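Local coordinates for protein neuraminidase (Influenza A virus, PDB 4GDI) that resembles influenza neuraminidases in its tetrameric beta-propeller fold and may remove terminal sialic acids from glycoconjugates, although its putative active site has diverged, at residues P35-S47 with E77-L90. Residues are numbered along the deposited sequence; the frame is centred on the assembly and turned at random.
Sequences PGDLILSRRAYVS and ESLYKTPIGSASTL
Ile-39 is the side chain most buried by the facing segment, its CD1 resting 4.0 Å from Tyr-80 CE2 and 4.2 Å from Leu-90 CD2. With CG1 anti to the carbonyl carbon (chi1 -55°) and the chain extended beyond it, the CD1 methyl is carried over the backbone of Thr-89 to the tyrosine ring. Ala-59 of strand 53-64 touches both Ile-39 and Tyr-80. At the same residue, Ile-39 N donates to Ser-88 O at 2.8 Å, nearly straight at the hydrogen (164°) but tilted 34° from the carbonyl plane. The same oxygen receives a CA-H contact from Leu-38, whose CD1 branch lies against Thr-89 CG2 and the Ala-87 methyl. Asp-37 O is buried with no hydrogen-bond donor in the model and receives a CA-H contact from Thr-89. Ser-88 OG turns the other way and shares a hydrogen bond with Thr-82 OG1, tying the returning loop to its own strand. The setting is one antiparallel sheet of the neuraminidase beta-propeller: strands 39-42 and 78-83 both pair with strand 53-64, and the loop after strand 78-83 folds back to meet segment 35-47. At the tetramer interface Ala-87 packs on Leu-90 of one neighbouring subunit and Leu-90 on Pro-35 of another. The other end is polar and looser. Glu-77 OE1 forms salt bridges to two arginines, 2.7 Å from Arg-43 NH2 and 3.4 Å from Arg-42 NH2, yet both hydrogen bonds are bent and weak. The Arg-43 guanidinium, brought round by a bend at chi3, meets OE1 at its edge, its plane almost perpendicular to the carboxylate. Water also bridges Arg-42 NH2 to OE1, but the stronger partner of Arg-42 NH2 is Glu-74, in a salt bridge. Farther along, Val-46 CG2 and Ile-84 CD1 barely meet, at 4.2 Å, their side chains crossing at about a right angle.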
loop_
_atom_site.group_PDB
_atom_site.type_symbol
_atom_site.label_atom_id
_atom_site.label_comp_id
_atom_site.label_asym_id
_atom_site.label_seq_id
_atom_site.Cartn_x
_atom_site.Cartn_y
_atom_site.Cartn_z
ATOM N N PRO A 35 -8.756 -11.690 -13.627
ATOM C CA PRO A 35 -8.866 -10.235 -13.697
ATOM C C PRO A 35 -7.733 -9.632 -14.517
ATOM O O PRO A 35 -6.716 -10.291 -14.722
ATOM C CB PRO A 35 -8.780 -9.801 -12.228
ATOM C CG PRO A 35 -8.074 -10.918 -11.533
ATOM C CD PRO A 35 -8.444 -12.171 -12.267
ATOM N N GLY A 36 -7.922 -8.407 -15.003
ATOM C CA GLY A 36 -6.886 -7.721 -15.760
ATOM C C GLY A 36 -5.769 -7.216 -14.864
ATOM O O GLY A 36 -5.956 -7.069 -13.658
ATOM N N ASP A 37 -4.604 -6.959 -15.452
ATOM C CA ASP A 37 -3.471 -6.386 -14.719
ATOM C C ASP A 37 -2.899 -7.359 -13.699
ATOM O O ASP A 37 -2.270 -6.961 -12.714
ATOM C CB ASP A 37 -3.871 -5.071 -14.043
ATOM C CG ASP A 37 -4.036 -3.933 -15.041
ATOM O OD1 ASP A 37 -3.242 -3.870 -16.003
ATOM O OD2 ASP A 37 -4.962 -3.110 -14.871
ATOM N N LEU A 38 -3.109 -8.644 -13.947
ATOM C CA LEU A 38 -2.468 -9.680 -13.161
ATOM C C LEU A 38 -1.144 -9.987 -13.832
ATOM O O LEU A 38 -1.069 -10.092 -15.056
ATOM C CB LEU A 38 -3.340 -10.925 -13.138
ATOM C CG LEU A 38 -3.487 -11.723 -11.851
ATOM C CD1 LEU A 38 -4.099 -10.877 -10.756
ATOM C CD2 LEU A 38 -4.348 -12.942 -12.128
ATOM N N ILE A 39 -0.090 -10.106 -13.036
ATOM C CA ILE A 39 1.204 -10.521 -13.556
ATOM C C ILE A 39 1.272 -12.044 -13.558
ATOM O O ILE A 39 1.194 -12.681 -12.507
ATOM C CB ILE A 39 2.343 -9.946 -12.714
ATOM C CG1 ILE A 39 2.199 -8.421 -12.636
ATOM C CG2 ILE A 39 3.692 -10.369 -13.299
ATOM C CD1 ILE A 39 3.269 -7.741 -11.813
ATOM N N LEU A 40 1.408 -12.617 -14.748
ATOM C CA LEU A 40 1.465 -14.062 -14.918
ATOM C C LEU A 40 2.853 -14.586 -14.588
ATOM O O LEU A 40 3.862 -14.044 -15.057
ATOM C CB LEU A 40 1.105 -14.428 -16.357
ATOM C CG LEU A 40 -0.313 -13.994 -16.759
ATOM C CD1 LEU A 40 -0.580 -14.379 -18.185
ATOM C CD2 LEU A 40 -1.339 -14.617 -15.829
ATOM N N SER A 41 2.896 -15.664 -13.817
ATOM C CA SER A 41 4.152 -16.116 -13.230
ATOM C C SER A 41 4.552 -17.532 -13.607
ATOM O O SER A 41 3.717 -18.404 -13.837
ATOM C CB SER A 41 4.068 -16.001 -11.708
ATOM O OG SER A 41 2.939 -16.685 -11.191
ATOM N N ARG A 42 5.855 -17.755 -13.639
ATOM C CA ARG A 42 6.381 -19.089 -13.794
ATOM C C ARG A 42 7.640 -19.195 -12.967
ATOM O O ARG A 42 8.207 -18.184 -12.570
ATOM C CB ARG A 42 6.648 -19.418 -15.269
ATOM C CG ARG A 42 7.625 -18.503 -15.998
ATOM C CD ARG A 42 7.718 -18.930 -17.473
ATOM N NE ARG A 42 8.439 -17.969 -18.303
ATOM C CZ ARG A 42 8.291 -17.854 -19.622
ATOM N NH1 ARG A 42 7.441 -18.636 -20.281
ATOM N NH2 ARG A 42 8.991 -16.945 -20.289
ATOM N N ARG A 43 8.047 -20.433 -12.693
ATOM C CA ARG A 43 9.237 -20.731 -11.928
ATOM C C ARG A 43 9.133 -20.080 -10.549
ATOM O O ARG A 43 10.121 -19.632 -9.975
ATOM C CB ARG A 43 10.495 -20.309 -12.696
ATOM C CG ARG A 43 10.544 -20.977 -14.080
ATOM C CD ARG A 43 11.935 -21.120 -14.676
ATOM N NE ARG A 43 12.342 -19.934 -15.425
ATOM C CZ ARG A 43 11.914 -19.619 -16.648
ATOM N NH1 ARG A 43 11.041 -20.395 -17.285
ATOM N NH2 ARG A 43 12.360 -18.513 -17.236
ATOM N N ALA A 44 7.922 -20.092 -10.009
ATOM C CA ALA A 44 7.657 -19.465 -8.728
ATOM C C ALA A 44 8.060 -20.364 -7.564
ATOM O O ALA A 44 8.163 -21.591 -7.695
ATOM C CB ALA A 44 6.186 -19.067 -8.603
ATOM N N TYR A 45 8.309 -19.726 -6.425
ATOM C CA TYR A 45 8.611 -20.432 -5.186
ATOM C C TYR A 45 8.379 -19.473 -4.025
ATOM O O TYR A 45 8.132 -18.288 -4.231
ATOM C CB TYR A 45 10.054 -20.966 -5.183
ATOM C CG TYR A 45 11.118 -19.892 -5.374
ATOM C CD1 TYR A 45 11.484 -19.477 -6.642
ATOM C CD2 TYR A 45 11.741 -19.299 -4.283
ATOM C CE1 TYR A 45 12.447 -18.504 -6.836
ATOM C CE2 TYR A 45 12.720 -18.320 -4.458
ATOM C CZ TYR A 45 13.066 -17.931 -5.740
ATOM O OH TYR A 45 14.009 -16.969 -5.937
ATOM N N VAL A 46 8.476 -19.982 -2.806
ATOM C CA VAL A 46 8.171 -19.177 -1.642
ATOM C C VAL A 46 9.406 -19.019 -0.764
ATOM O O VAL A 46 10.194 -19.951 -0.626
ATOM C CB VAL A 46 7.033 -19.813 -0.801
ATOM C CG1 VAL A 46 6.834 -19.013 0.492
ATOM C CG2 VAL A 46 5.727 -19.890 -1.602
ATOM N N SER A 47 9.553 -17.852 -0.142
ATOM C CA SER A 47 10.616 -17.649 0.853
ATOM C C SER A 47 10.192 -16.528 1.796
ATOM O O SER A 47 9.505 -15.589 1.386
ATOM C CB SER A 47 11.949 -17.316 0.157
ATOM O OG SER A 47 13.059 -17.501 1.018
ATOM N N GLU A 77 12.946 -11.250 -19.364
ATOM C CA GLU A 77 12.571 -11.956 -18.152
ATOM C C GLU A 77 13.103 -11.276 -16.911
ATOM O O GLU A 77 14.312 -11.039 -16.786
ATOM C CB GLU A 77 13.074 -13.399 -18.211
ATOM C CG GLU A 77 12.588 -14.135 -19.439
ATOM C CD GLU A 77 12.847 -15.626 -19.378
ATOM O OE1 GLU A 77 11.999 -16.349 -18.817
ATOM O OE2 GLU A 77 13.886 -16.073 -19.909
ATOM N N SER A 78 12.192 -11.008 -15.981
ATOM C CA SER A 78 12.560 -10.421 -14.694
ATOM C C SER A 78 11.911 -11.153 -13.525
ATOM O O SER A 78 10.781 -11.655 -13.614
ATOM C CB SER A 78 12.176 -8.937 -14.659
ATOM O OG SER A 78 12.994 -8.177 -15.543
ATOM N N LEU A 79 12.662 -11.210 -12.432
ATOM C CA LEU A 79 12.208 -11.757 -11.170
ATOM C C LEU A 79 11.411 -10.709 -10.381
ATOM O O LEU A 79 11.850 -9.562 -10.238
ATOM C CB LEU A 79 13.444 -12.164 -10.357
ATOM C CG LEU A 79 13.206 -12.570 -8.911
ATOM C CD1 LEU A 79 12.498 -13.934 -8.841
ATOM C CD2 LEU A 79 14.544 -12.580 -8.162
ATOM N N TYR A 80 10.272 -11.129 -9.840
ATOM C CA TYR A 80 9.388 -10.283 -9.042
ATOM C C TYR A 80 9.122 -10.984 -7.725
ATOM O O TYR A 80 9.336 -12.189 -7.603
ATOM C CB TYR A 80 8.013 -10.101 -9.716
ATOM C CG TYR A 80 7.969 -9.208 -10.930
ATOM C CD1 TYR A 80 8.607 -9.569 -12.109
ATOM C CD2 TYR A 80 7.247 -8.015 -10.910
ATOM C CE1 TYR A 80 8.549 -8.752 -13.230
ATOM C CE2 TYR A 80 7.182 -7.191 -12.024
ATOM C CZ TYR A 80 7.840 -7.561 -13.178
ATOM O OH TYR A 80 7.767 -6.751 -14.288
ATOM N N LYS A 81 8.625 -10.239 -6.745
ATOM C CA LYS A 81 8.085 -10.858 -5.552
ATOM C C LYS A 81 6.817 -10.164 -5.093
ATOM O O LYS A 81 6.634 -8.950 -5.268
ATOM C CB LYS A 81 9.111 -10.915 -4.424
ATOM C CG LYS A 81 9.304 -9.632 -3.649
ATOM C CD LYS A 81 10.003 -9.930 -2.326
ATOM C CE LYS A 81 10.459 -8.660 -1.615
ATOM N NZ LYS A 81 10.729 -8.910 -0.163
ATOM N N THR A 82 5.944 -10.971 -4.512
ATOM C CA THR A 82 4.627 -10.548 -4.056
ATOM C C THR A 82 4.364 -11.159 -2.679
ATOM O O THR A 82 4.668 -12.335 -2.463
ATOM C CB THR A 82 3.538 -11.084 -5.027
ATOM O OG1 THR A 82 3.773 -10.560 -6.335
ATOM C CG2 THR A 82 2.149 -10.685 -4.569
ATOM N N PRO A 83 3.787 -10.382 -1.748
ATOM C CA PRO A 83 3.377 -10.975 -0.465
ATOM C C PRO A 83 2.425 -12.140 -0.680
ATOM O O PRO A 83 1.518 -12.062 -1.505
ATOM C CB PRO A 83 2.666 -9.818 0.258
ATOM C CG PRO A 83 3.216 -8.588 -0.353
ATOM C CD PRO A 83 3.518 -8.934 -1.797
ATOM N N ILE A 84 2.633 -13.222 0.056
ATOM C CA ILE A 84 1.909 -14.457 -0.218
ATOM C C ILE A 84 0.374 -14.276 -0.215
ATOM O O ILE A 84 -0.339 -14.857 -1.048
ATOM C CB ILE A 84 2.336 -15.566 0.769
ATOM C CG1 ILE A 84 1.850 -16.925 0.276
ATOM C CG2 ILE A 84 1.850 -15.259 2.178
ATOM C CD1 ILE A 84 2.480 -17.333 -1.036
ATOM N N GLY A 85 -0.134 -13.444 0.684
ATOM C CA GLY A 85 -1.574 -13.245 0.778
ATOM C C GLY A 85 -2.225 -12.376 -0.291
ATOM O O GLY A 85 -3.457 -12.222 -0.306
ATOM N N SER A 86 -1.418 -11.809 -1.187
ATOM C CA SER A 86 -1.937 -10.972 -2.266
ATOM C C SER A 86 -1.772 -11.629 -3.630
ATOM O O SER A 86 -0.811 -12.364 -3.874
ATOM C CB SER A 86 -1.224 -9.614 -2.286
ATOM O OG SER A 86 -1.267 -8.993 -1.013
ATOM N N ALA A 87 -2.716 -11.362 -4.512
ATOM C CA ALA A 87 -2.544 -11.648 -5.928
ATOM C C ALA A 87 -1.436 -10.766 -6.501
ATOM O O ALA A 87 -1.217 -9.637 -6.049
ATOM C CB ALA A 87 -3.845 -11.400 -6.674
ATOM N N SER A 88 -0.741 -11.291 -7.501
ATOM C CA SER A 88 0.338 -10.571 -8.162
ATOM C C SER A 88 -0.205 -9.589 -9.214
ATOM O O SER A 88 -0.634 -9.972 -10.303
ATOM C CB SER A 88 1.325 -11.563 -8.778
ATOM O OG SER A 88 2.049 -12.279 -7.771
ATOM N N THR A 89 -0.203 -8.316 -8.853
ATOM C CA THR A 89 -0.641 -7.256 -9.743
ATOM C C THR A 89 0.403 -6.154 -9.740
ATOM O O THR A 89 1.338 -6.181 -8.948
ATOM C CB THR A 89 -1.936 -6.618 -9.246
ATOM O OG1 THR A 89 -1.634 -5.813 -8.094
ATOM C CG2 THR A 89 -2.966 -7.683 -8.889
ATOM N N LEU A 90 0.205 -5.160 -10.598
ATOM C CA LEU A 90 1.125 -4.040 -10.714
ATOM C C LEU A 90 1.255 -3.239 -9.425
ATOM O O LEU A 90 2.269 -2.581 -9.198
ATOM C CB LEU A 90 0.660 -3.107 -11.829
ATOM C CG LEU A 90 0.774 -3.669 -13.240
ATOM C CD1 LEU A 90 0.225 -2.647 -14.225
ATOM C CD2 LEU A 90 2.232 -4.029 -13.559
HETATM O O HOH W 1 9.644 -14.682 -18.854
#